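Local structure of ribosomal RNA small subunit methyltransferase E (Legionella pneumophila, 5O96) at residues A86-K91 and I196-G201; A108-L113 and P151-P156; L172-A177 and L218-R223. The protein probably methylates N3 of a specific uridine in 16S ribosomal RNA, using S-adenosylmethionine as the methyl donor. All coordinates share one frame; numbering follows the deposited sequence.

How the interactions relate
All three interactions belong to one parallel sheet in the methyltransferase domain. Interaction 2 ties one outermost strand, 152-158, to strand 109-114. That strand is bonded in turn to 82-88, where interaction 1 begins, and Gln87 O lies 2.9 Å from Leu113 N. The centres of interactions 1 and 2 are about 14 Å apart. Interaction 3 sits at the other end of the sheet, its centre about 14 Å from that of interaction 1 and about 22 Å from that of interaction 2. Ile196 packs on Leu174 between interactions 1 and 3. These two share S-adenosylmethionine: residues 196-201 meet its ribose and methionine parts, and residues 172-177 and 218-223 surround the adenine, with Pro176 also at the ribose.

Interaction 1 of 3, residues A86-K91 and I196-G201; sequences AQAISK and IGPEGG. With SAM (S-adenosylmethionine), chain I.
The amide of Gln87 folds back over the branched side chain of Ile196, and the two side chains cross obliquely. OE1 of Gln87 lies 3.6 Å from CB of Ile196, and NE2 of Gln87 lies 3.8 Å from CG2 of the same isoleucine. The glutamine reaches this place because its CG is swung beside the carbonyl carbon (chi1 -177°) and the chain then bends at chi2 (76°). NE2 has a weak hydrogen bond to Thr227 O, while OE1 is buried without a partner in the model. Both side chains also touch Ala231 of helix 227-242.

Under this pair runs a parallel strand pairing between 82-88 and 191-196, neighbours in the sheet of the SPOUT methyltransferase fold. Ile196 spans Gln87: its N donates to Ala86 O (3.0 Å), and its O accepts from Ala88 N (2.9 Å, 173° at the hydrogen). At the end of the strand, the methyl of Ala88 points at the turning chain. Ala88 CB is 3.2 Å from Pro198 N and 3.6 Å from Pro198 CD. Pro198 to Gly201 form a type I turn. The carbonyls of Gly197 and Pro198 face the cofactor, with Pro198 O 3.2 Å from C5' of S-adenosylmethionine, a carbon beside the sulfonium and probably polarised by its charge.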
loop_
_atom_site.group_PDB
_atom_site.type_symbol
_atom_site.label_atom_id
_atom_site.label_comp_id
_atom_site.label_asym_id
_atom_site.label_seq_id
_atom_site.Cartn_x
_atom_site.Cartn_y
_atom_site.Cartn_z
ATOM N N ALA A 86 -8.083 12.219 -6.459
ATOM C CA ALA A 86 -8.905 12.976 -5.530
ATOM C C ALA A 86 -9.212 12.043 -4.362
ATOM O O ALA A 86 -10.008 11.112 -4.505
ATOM C CB ALA A 86 -10.171 13.501 -6.205
ATOM N N GLN A 87 -8.570 12.283 -3.218
ATOM C CA GLN A 87 -8.604 11.369 -2.082
ATOM C C GLN A 87 -9.448 11.988 -0.971
ATOM O O GLN A 87 -9.123 13.068 -0.467
ATOM C CB GLN A 87 -7.180 11.071 -1.594
ATOM C CG GLN A 87 -7.085 10.051 -0.424
ATOM C CD GLN A 87 -7.291 8.615 -0.869
ATOM O OE1 GLN A 87 -7.158 8.308 -2.036
ATOM N NE2 GLN A 87 -7.621 7.734 0.058
ATOM N N ALA A 88 -10.537 11.319 -0.603
ATOM C CA ALA A 88 -11.295 11.722 0.583
ATOM C C ALA A 88 -10.379 11.876 1.783
ATOM O O ALA A 88 -9.538 11.018 2.032
ATOM C CB ALA A 88 -12.360 10.680 0.896
ATOM N N ILE A 89 -10.551 12.964 2.539
ATOM C CA ILE A 89 -9.677 13.224 3.689
ATOM C C ILE A 89 -9.985 12.256 4.832
ATOM O O ILE A 89 -11.125 12.137 5.289
ATOM C CB ILE A 89 -9.813 14.670 4.171
ATOM C CG1 ILE A 89 -9.578 15.627 3.002
ATOM C CG2 ILE A 89 -8.886 14.910 5.377
ATOM C CD1 ILE A 89 -9.496 17.061 3.372
ATOM N N SER A 90 -8.961 11.567 5.303
ATOM C CA SER A 90 -9.018 10.725 6.484
ATOM C C SER A 90 -8.167 11.370 7.561
ATOM O O SER A 90 -7.272 12.168 7.271
ATOM C CB SER A 90 -8.524 9.299 6.191
ATOM O OG SER A 90 -9.321 8.662 5.208
ATOM N N LYS A 91 -8.460 11.038 8.814
ATOM C CA LYS A 91 -7.698 11.615 9.915
ATOM C C LYS A 91 -6.335 10.938 10.020
ATOM O O LYS A 91 -6.193 9.738 9.753
ATOM C CB LYS A 91 -8.468 11.480 11.231
ATOM C CG LYS A 91 -7.826 12.187 12.423
ATOM C CD LYS A 91 -8.764 12.172 13.620
ATOM C CE LYS A 91 -8.081 12.504 14.948
ATOM N NZ LYS A 91 -9.030 12.322 16.102
ATOM N N ILE A 196 -11.407 8.466 -4.793
ATOM C CA ILE A 196 -11.460 7.430 -3.763
ATOM C C ILE A 196 -12.065 8.044 -2.515
ATOM O O ILE A 196 -11.626 9.106 -2.060
ATOM C CB ILE A 196 -10.081 6.812 -3.484
ATOM C CG1 ILE A 196 -9.696 5.945 -4.692
ATOM C CG2 ILE A 196 -10.140 5.943 -2.194
ATOM C CD1 ILE A 196 -8.324 6.055 -5.086
ATOM N N GLY A 197 -13.093 7.396 -1.991
ATOM C CA GLY A 197 -13.916 7.979 -0.972
ATOM C C GLY A 197 -13.503 7.552 0.406
ATOM O O GLY A 197 -12.558 6.785 0.594
ATOM N N PRO A 198 -14.199 8.062 1.401
ATOM C CA PRO A 198 -13.805 7.853 2.791
ATOM C C PRO A 198 -14.333 6.501 3.242
ATOM O O PRO A 198 -15.055 5.835 2.500
ATOM C CB PRO A 198 -14.508 8.998 3.520
ATOM C CG PRO A 198 -15.803 9.116 2.751
ATOM C CD PRO A 198 -15.434 8.850 1.292
ATOM N N GLU A 199 -14.025 6.155 4.497
ATOM C CA GLU A 199 -14.391 4.842 5.010
ATOM C C GLU A 199 -15.865 4.545 4.797
ATOM O O GLU A 199 -16.223 3.478 4.283
ATOM C CB GLU A 199 -14.012 4.674 6.478
ATOM C CG GLU A 199 -14.272 3.229 6.942
ATOM C CD GLU A 199 -14.142 3.015 8.451
ATOM O OE1 GLU A 199 -13.347 3.733 9.098
ATOM O OE2 GLU A 199 -14.837 2.119 8.989
ATOM N N GLY A 200 -16.735 5.488 5.144
ATOM C CA GLY A 200 -18.148 5.199 4.955
ATOM C C GLY A 200 -18.620 5.135 3.514
ATOM O O GLY A 200 -19.812 4.906 3.289
ATOM N N GLY A 201 -17.749 5.358 2.530
ATOM C CA GLY A 201 -18.247 5.428 1.157
ATOM C C GLY A 201 -18.956 6.725 0.776
ATOM O O GLY A 201 -18.692 7.797 1.323
HETATM N N SAM I . -13.140 0.462 3.834
HETATM C CA SAM I . -12.262 1.627 3.902
HETATM C C SAM I . -11.663 2.031 5.270
HETATM O O SAM I . -11.635 1.281 6.233
HETATM O OXT SAM I . -11.154 3.134 5.465
HETATM C CB SAM I . -13.038 2.781 3.355
HETATM C CG SAM I . -12.692 3.540 2.098
HETATM S SD SAM I . -13.332 2.641 0.720
HETATM C CE SAM I . -11.906 2.520 -0.361
HETATM C "C5'" SAM I . -14.262 3.987 -0.047
HETATM C "C4'" SAM I . -15.389 3.382 -0.849
HETATM O "O4'" SAM I . -14.785 2.703 -1.933
HETATM C "C3'" SAM I . -16.080 2.293 -0.038
HETATM O "O3'" SAM I . -17.249 2.707 0.622
HETATM C "C2'" SAM I . -16.450 1.253 -1.056
HETATM O "O2'" SAM I . -17.788 1.482 -1.418
HETATM C "C1'" SAM I . -15.541 1.546 -2.234
HETATM N N9 SAM I . -14.757 0.316 -2.417
HETATM C C8 SAM I . -13.889 -0.301 -1.534
HETATM N N7 SAM I . -13.418 -1.429 -2.099
HETATM C C5 SAM I . -13.980 -1.542 -3.327
HETATM C C6 SAM I . -13.847 -2.491 -4.307
HETATM N N6 SAM I . -13.061 -3.527 -4.084
HETATM N N1 SAM I . -14.573 -2.365 -5.472
HETATM C C2 SAM I . -15.403 -1.283 -5.673
HETATM N N3 SAM I . -15.532 -0.318 -4.682
HETATM C C4 SAM I . -14.829 -0.464 -3.533
#

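Interaction 2 of 3, residues A108-L113 and P151-P156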
loop_
_atom_site.group_PDB
_atom_site.type_symbol
_atom_site.label_atom_id
_atom_site.label_comp_id
_atom_site.label_asym_id
_atom_site.label_seq_id
_atom_site.Cartn_x
_atom_site.Cartn_y
_atom_site.Cartn_z
ATOM N N ALA A 108 0.304 12.091 -10.606
ATOM C CA ALA A 108 0.687 13.395 -11.157
ATOM C C ALA A 108 0.240 14.544 -10.269
ATOM O O ALA A 108 0.929 15.565 -10.176
ATOM C CB ALA A 108 0.116 13.603 -12.565
ATOM N N CYS A 109 -0.895 14.398 -9.602
ATOM C CA CYS A 109 -1.535 15.533 -8.968
ATOM C C CYS A 109 -2.496 14.972 -7.930
ATOM O O CYS A 109 -3.106 13.924 -8.162
ATOM C CB CYS A 109 -2.252 16.385 -10.036
ATOM S SG CYS A 109 -3.000 17.879 -9.437
ATOM N N ILE A 110 -2.605 15.636 -6.781
ATOM C CA ILE A 110 -3.429 15.147 -5.677
ATOM C C ILE A 110 -4.354 16.256 -5.189
ATOM O O ILE A 110 -3.888 17.335 -4.812
ATOM C CB ILE A 110 -2.573 14.645 -4.502
ATOM C CG1 ILE A 110 -1.621 13.535 -4.965
ATOM C CG2 ILE A 110 -3.487 14.162 -3.367
ATOM C CD1 ILE A 110 -0.588 13.195 -3.941
ATOM N N THR A 111 -5.653 15.982 -5.158
ATOM C CA THR A 111 -6.599 16.888 -4.525
ATOM C C THR A 111 -7.219 16.228 -3.300
ATOM O O THR A 111 -7.935 15.224 -3.447
ATOM C CB THR A 111 -7.688 17.307 -5.516
ATOM O OG1 THR A 111 -7.091 18.037 -6.591
ATOM C CG2 THR A 111 -8.748 18.204 -4.837
ATOM N N PRO A 112 -6.982 16.727 -2.081
ATOM C CA PRO A 112 -7.767 16.247 -0.938
ATOM C C PRO A 112 -9.215 16.648 -1.115
ATOM O O PRO A 112 -9.521 17.725 -1.614
ATOM C CB PRO A 112 -7.130 16.947 0.269
ATOM C CG PRO A 112 -5.770 17.400 -0.220
ATOM C CD PRO A 112 -6.010 17.748 -1.665
ATOM N N LEU A 113 -10.099 15.745 -0.737
ATOM C CA LEU A 113 -11.501 15.799 -1.093
ATOM C C LEU A 113 -12.307 15.762 0.189
ATOM O O LEU A 113 -12.061 14.909 1.047
ATOM C CB LEU A 113 -11.840 14.604 -1.969
ATOM C CG LEU A 113 -13.063 14.606 -2.849
ATOM C CD1 LEU A 113 -12.889 15.680 -3.886
ATOM C CD2 LEU A 113 -13.140 13.247 -3.478
ATOM N N PRO A 151 4.937 16.023 -7.511
ATOM C CA PRO A 151 3.534 16.118 -7.924
ATOM C C PRO A 151 2.879 17.333 -7.285
ATOM O O PRO A 151 3.256 17.772 -6.196
ATOM C CB PRO A 151 2.900 14.826 -7.389
ATOM C CG PRO A 151 3.970 14.075 -6.741
ATOM C CD PRO A 151 5.166 14.918 -6.568
ATOM N N GLU A 152 1.883 17.871 -7.973
ATOM C CA GLU A 152 1.153 19.020 -7.462
ATOM C C GLU A 152 0.194 18.576 -6.358
ATOM O O GLU A 152 -0.551 17.602 -6.517
ATOM C CB GLU A 152 0.387 19.682 -8.600
ATOM C CG GLU A 152 -0.121 21.085 -8.294
ATOM C CD GLU A 152 -1.027 21.616 -9.397
ATOM O OE1 GLU A 152 -1.032 21.028 -10.509
ATOM O OE2 GLU A 152 -1.731 22.608 -9.144
ATOM N N LEU A 153 0.224 19.260 -5.224
ATOM C CA LEU A 153 -0.763 19.009 -4.179
ATOM C C LEU A 153 -1.673 20.231 -4.127
ATOM O O LEU A 153 -1.253 21.305 -3.685
ATOM C CB LEU A 153 -0.113 18.719 -2.825
ATOM C CG LEU A 153 -1.096 18.681 -1.637
ATOM C CD1 LEU A 153 -2.064 17.534 -1.773
ATOM C CD2 LEU A 153 -0.387 18.642 -0.291
ATOM N N ARG A 154 -2.905 20.065 -4.598
ATOM C CA ARG A 154 -3.860 21.156 -4.713
ATOM C C ARG A 154 -4.667 21.326 -3.427
ATOM O O ARG A 154 -4.781 20.411 -2.610
ATOM C CB ARG A 154 -4.790 20.912 -5.894
ATOM C CG ARG A 154 -4.109 21.081 -7.238
ATOM C CD ARG A 154 -5.109 20.947 -8.357
ATOM N NE ARG A 154 -4.485 21.129 -9.661
ATOM C CZ ARG A 154 -5.110 20.933 -10.815
ATOM N NH1 ARG A 154 -6.384 20.548 -10.814
ATOM N NH2 ARG A 154 -4.463 21.121 -11.964
ATOM N N GLN A 155 -5.220 22.530 -3.253
ATOM C CA GLN A 155 -6.006 22.842 -2.062
ATOM C C GLN A 155 -7.228 21.930 -1.994
ATOM O O GLN A 155 -7.776 21.547 -3.028
ATOM C CB GLN A 155 -6.460 24.307 -2.076
ATOM C CG GLN A 155 -5.349 25.321 -1.839
ATOM C CD GLN A 155 -4.774 25.239 -0.427
ATOM O OE1 GLN A 155 -5.502 25.034 0.544
ATOM N NE2 GLN A 155 -3.460 25.391 -0.315
ATOM N N PRO A 156 -7.699 21.601 -0.788
ATOM C CA PRO A 156 -8.879 20.734 -0.672
ATOM C C PRO A 156 -10.114 21.401 -1.243
ATOM O O PRO A 156 -10.287 22.613 -1.151
ATOM C CB PRO A 156 -9.017 20.509 0.837
ATOM C CG PRO A 156 -7.686 20.891 1.421
ATOM C CD PRO A 156 -7.156 21.968 0.531
#
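The carbonyl oxygen of Glu152 is approached by two groups of segment 108-113. Ile110 N donates a hydrogen bond to Glu152 O (2.9 Å, 155° at the hydrogen), and Cys109 CA adds a CA-H...O contact to it at 3.4 Å. Next along, Arg154 N donates to Ile110 O, also at 2.9 Å. The Glu152 N to Ala108 O bond at the start is weak.

On the face of Cys109 and Glu152, the Arg154 side chain reaches in and a sulfur meets a charged pair. SG of Cys109 stands anti to its backbone N (chi1 -176°), which places it over one face of the Arg154 guanidinium, offset toward the rim and 3.6 Å from NE. Arg154 runs out extended, and its NE forms a salt bridge with Glu152 OE2 (3.2 Å). That oxygen is met from above the carboxylate plane, while it lies near the guanidinium plane. Thr111 OG1 touches the aliphatic start of Arg154, but its hydrogen-bond partner is His84.

On the other side, Leu153 CD1 rests on Ile110 CG2 and on Pro112 CD. Ile110 also packs on helix 93-104, and Leu153 on Met131 of helix 124-145. The latter helix links the two strands as a beta-alpha-beta crossover.

Pro112 and Pro156 then alter the pattern. Pro112 CD sits 3.1 Å from Arg154 O, where an N-H would otherwise point. Pro112 O is met by Pro156 CA at 3.2 Å, through a CA-H...O contact. Neither proline can donate an N-H, so between the two segments this end has that one CA-H...O contact and proline packing, and backbone bonding resumes from Pro112 to Val157.

Interaction 3 of 3, residues L172-A177 and L218-R223; sequences LILHPA and LSLGPR. With SAM (S-adenosylmethionine), chain I.
One leucine methyl, CD1 of Leu174, is wedged among three neighbours. Leu174 CD1 is modelled 3.0 Å from Leu218 O, unusually short and of doubtful exact value. Leu174 CD1 also touches Leu220 CD1, and it lies 3.4 Å from adenine N3 of S-adenosylmethionine. A first torsion of 178° turns the Leu174 branch toward the cofactor. Leu174 and Leu220 cross at about a right angle, and Leu220 also packs on helix 227-242.

Behind them the backbones pair in parallel. Leu218 N donates to Ile173 O (2.9 Å). Leu218 O receives a weak bond from His175 N and a CA-H...O contact from Leu174 CA, and the chains then part around the adenine. Pro176 CD comes to 3.3 Å from O2' of S-adenosylmethionine.

The loop after Leu218 holds the other end of the base. N6 of S-adenosylmethionine donates to Gly221 O (2.9 Å) and more weakly to Arg223 O (3.3 Å), so backbone carbonyls read the amino group. The Arg223 side chain turns elsewhere, to a salt bridge with Asp244 of the second subunit. An adenine gripped by backbone loops beside a dimer interface is characteristic of the knotted cofactor site of SPOUT methyltransferases.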
loop_
_atom_site.group_PDB
_atom_site.type_symbol
_atom_site.label_atom_id
_atom_site.label_comp_id
_atom_site.label_asym_id
_atom_site.label_seq_id
_atom_site.Cartn_x
_atom_site.Cartn_y
_atom_site.Cartn_z
ATOM N N LEU A 172 -12.782 8.143 -13.270
ATOM C CA LEU A 172 -13.166 6.933 -12.573
ATOM C C LEU A 172 -13.430 7.227 -11.098
ATOM O O LEU A 172 -12.712 8.006 -10.462
ATOM C CB LEU A 172 -12.064 5.879 -12.720
ATOM C CG LEU A 172 -11.736 5.333 -14.107
ATOM C CD1 LEU A 172 -10.619 4.329 -13.950
ATOM C CD2 LEU A 172 -12.951 4.672 -14.765
ATOM N N ILE A 173 -14.449 6.586 -10.544
ATOM C CA ILE A 173 -14.681 6.619 -9.106
ATOM C C ILE A 173 -14.697 5.192 -8.581
ATOM O O ILE A 173 -15.377 4.320 -9.142
ATOM C CB ILE A 173 -15.991 7.344 -8.752
ATOM C CG1 ILE A 173 -16.220 7.342 -7.237
ATOM C CG2 ILE A 173 -17.212 6.776 -9.575
ATOM C CD1 ILE A 173 -17.148 8.459 -6.784
ATOM N N LEU A 174 -13.985 4.963 -7.484
ATOM C CA LEU A 174 -13.986 3.653 -6.835
ATOM C C LEU A 174 -15.293 3.503 -6.065
ATOM O O LEU A 174 -15.501 4.152 -5.030
ATOM C CB LEU A 174 -12.770 3.490 -5.922
ATOM C CG LEU A 174 -12.723 2.166 -5.184
ATOM C CD1 LEU A 174 -12.726 0.996 -6.159
ATOM C CD2 LEU A 174 -11.502 2.115 -4.313
ATOM N N HIS A 175 -16.181 2.650 -6.580
ATOM C CA HIS A 175 -17.520 2.462 -6.036
ATOM C C HIS A 175 -18.133 1.188 -6.611
ATOM O O HIS A 175 -18.077 0.951 -7.821
ATOM C CB HIS A 175 -18.411 3.670 -6.342
ATOM C CG HIS A 175 -19.781 3.579 -5.731
ATOM N ND1 HIS A 175 -20.015 3.770 -4.381
ATOM C CD2 HIS A 175 -20.986 3.309 -6.288
ATOM C CE1 HIS A 175 -21.303 3.625 -4.139
ATOM N NE2 HIS A 175 -21.914 3.345 -5.278
ATOM N N PRO A 176 -18.738 0.351 -5.771
ATOM C CA PRO A 176 -19.160 -0.982 -6.229
ATOM C C PRO A 176 -20.314 -0.989 -7.221
ATOM O O PRO A 176 -20.372 -1.899 -8.056
ATOM C CB PRO A 176 -19.579 -1.676 -4.921
ATOM C CG PRO A 176 -19.050 -0.829 -3.824
ATOM C CD PRO A 176 -18.986 0.563 -4.335
ATOM N N ALA A 177 -21.258 -0.055 -7.117
ATOM C CA ALA A 177 -22.543 -0.184 -7.796
ATOM C C ALA A 177 -22.335 0.008 -9.289
ATOM O O ALA A 177 -21.760 1.013 -9.707
ATOM C CB ALA A 177 -23.553 0.840 -7.245
ATOM N N LEU A 218 -15.435 2.043 -10.966
ATOM C CA LEU A 218 -14.355 1.070 -11.043
ATOM C C LEU A 218 -14.352 0.173 -9.806
ATOM O O LEU A 218 -14.379 0.683 -8.684
ATOM C CB LEU A 218 -13.016 1.805 -11.126
ATOM C CG LEU A 218 -11.770 0.907 -11.043
ATOM C CD1 LEU A 218 -11.630 0.271 -12.400
ATOM C CD2 LEU A 218 -10.505 1.707 -10.601
ATOM N N SER A 219 -14.282 -1.143 -10.003
ATOM C CA SER A 219 -14.090 -2.090 -8.901
ATOM C C SER A 219 -12.626 -2.508 -8.762
ATOM O O SER A 219 -11.831 -2.446 -9.714
ATOM C CB SER A 219 -14.937 -3.340 -9.103
ATOM O OG SER A 219 -14.642 -3.890 -10.384
ATOM N N LEU A 220 -12.284 -2.978 -7.557
ATOM C CA LEU A 220 -10.961 -3.536 -7.278
ATOM C C LEU A 220 -11.113 -4.843 -6.499
ATOM O O LEU A 220 -10.549 -5.026 -5.424
ATOM C CB LEU A 220 -10.056 -2.552 -6.526
ATOM C CG LEU A 220 -9.720 -1.287 -7.332
ATOM C CD1 LEU A 220 -9.022 -0.282 -6.449
ATOM C CD2 LEU A 220 -8.833 -1.622 -8.520
ATOM N N GLY A 221 -11.856 -5.778 -7.081
ATOM C CA GLY A 221 -12.043 -7.084 -6.496
ATOM C C GLY A 221 -13.207 -7.130 -5.527
ATOM O O GLY A 221 -13.795 -6.107 -5.176
ATOM N N PRO A 222 -13.527 -8.331 -5.045
ATOM C CA PRO A 222 -14.715 -8.539 -4.208
ATOM C C PRO A 222 -14.499 -8.272 -2.734
ATOM O O PRO A 222 -15.428 -8.486 -1.951
ATOM C CB PRO A 222 -15.006 -10.026 -4.426
ATOM C CG PRO A 222 -13.616 -10.639 -4.655
ATOM C CD PRO A 222 -12.837 -9.599 -5.375
ATOM N N ARG A 223 -13.322 -7.811 -2.346
ATOM C CA ARG A 223 -12.997 -7.622 -0.945
ATOM C C ARG A 223 -12.992 -6.133 -0.635
ATOM O O ARG A 223 -12.450 -5.329 -1.404
ATOM C CB ARG A 223 -11.630 -8.263 -0.604
ATOM C CG ARG A 223 -11.618 -9.807 -0.650
ATOM C CD ARG A 223 -10.138 -10.372 -0.599
ATOM N NE ARG A 223 -9.336 -9.878 -1.713
ATOM C CZ ARG A 223 -9.343 -10.434 -2.925
ATOM N NH1 ARG A 223 -10.083 -11.512 -3.153
ATOM N NH2 ARG A 223 -8.612 -9.919 -3.914
HETATM N N SAM I . -13.140 0.462 3.834
HETATM C CA SAM I . -12.262 1.627 3.902
HETATM C C SAM I . -11.663 2.031 5.270
HETATM O O SAM I . -11.635 1.281 6.233
HETATM O OXT SAM I . -11.154 3.134 5.465
HETATM C CB SAM I . -13.038 2.781 3.355
HETATM C CG SAM I . -12.692 3.540 2.098
HETATM S SD SAM I . -13.332 2.641 0.720
HETATM C CE SAM I . -11.906 2.520 -0.361
HETATM C "C5'" SAM I . -14.262 3.987 -0.047
HETATM C "C4'" SAM I . -15.389 3.382 -0.849
HETATM O "O4'" SAM I . -14.785 2.703 -1.933
HETATM C "C3'" SAM I . -16.080 2.293 -0.038
HETATM O "O3'" SAM I . -17.249 2.707 0.622
HETATM C "C2'" SAM I . -16.450 1.253 -1.056
HETATM O "O2'" SAM I . -17.788 1.482 -1.418
HETATM C "C1'" SAM I . -15.541 1.546 -2.234
HETATM N N9 SAM I . -14.757 0.316 -2.417
HETATM C C8 SAM I . -13.889 -0.301 -1.534
HETATM N N7 SAM I . -13.418 -1.429 -2.099
HETATM C C5 SAM I . -13.980 -1.542 -3.327
HETATM C C6 SAM I . -13.847 -2.491 -4.307
HETATM N N6 SAM I . -13.061 -3.527 -4.084
HETATM N N1 SAM I . -14.573 -2.365 -5.472
HETATM C C2 SAM I . -15.403 -1.283 -5.673
HETATM N N3 SAM I . -15.532 -0.318 -4.682
HETATM C C4 SAM I . -14.829 -0.464 -3.533
#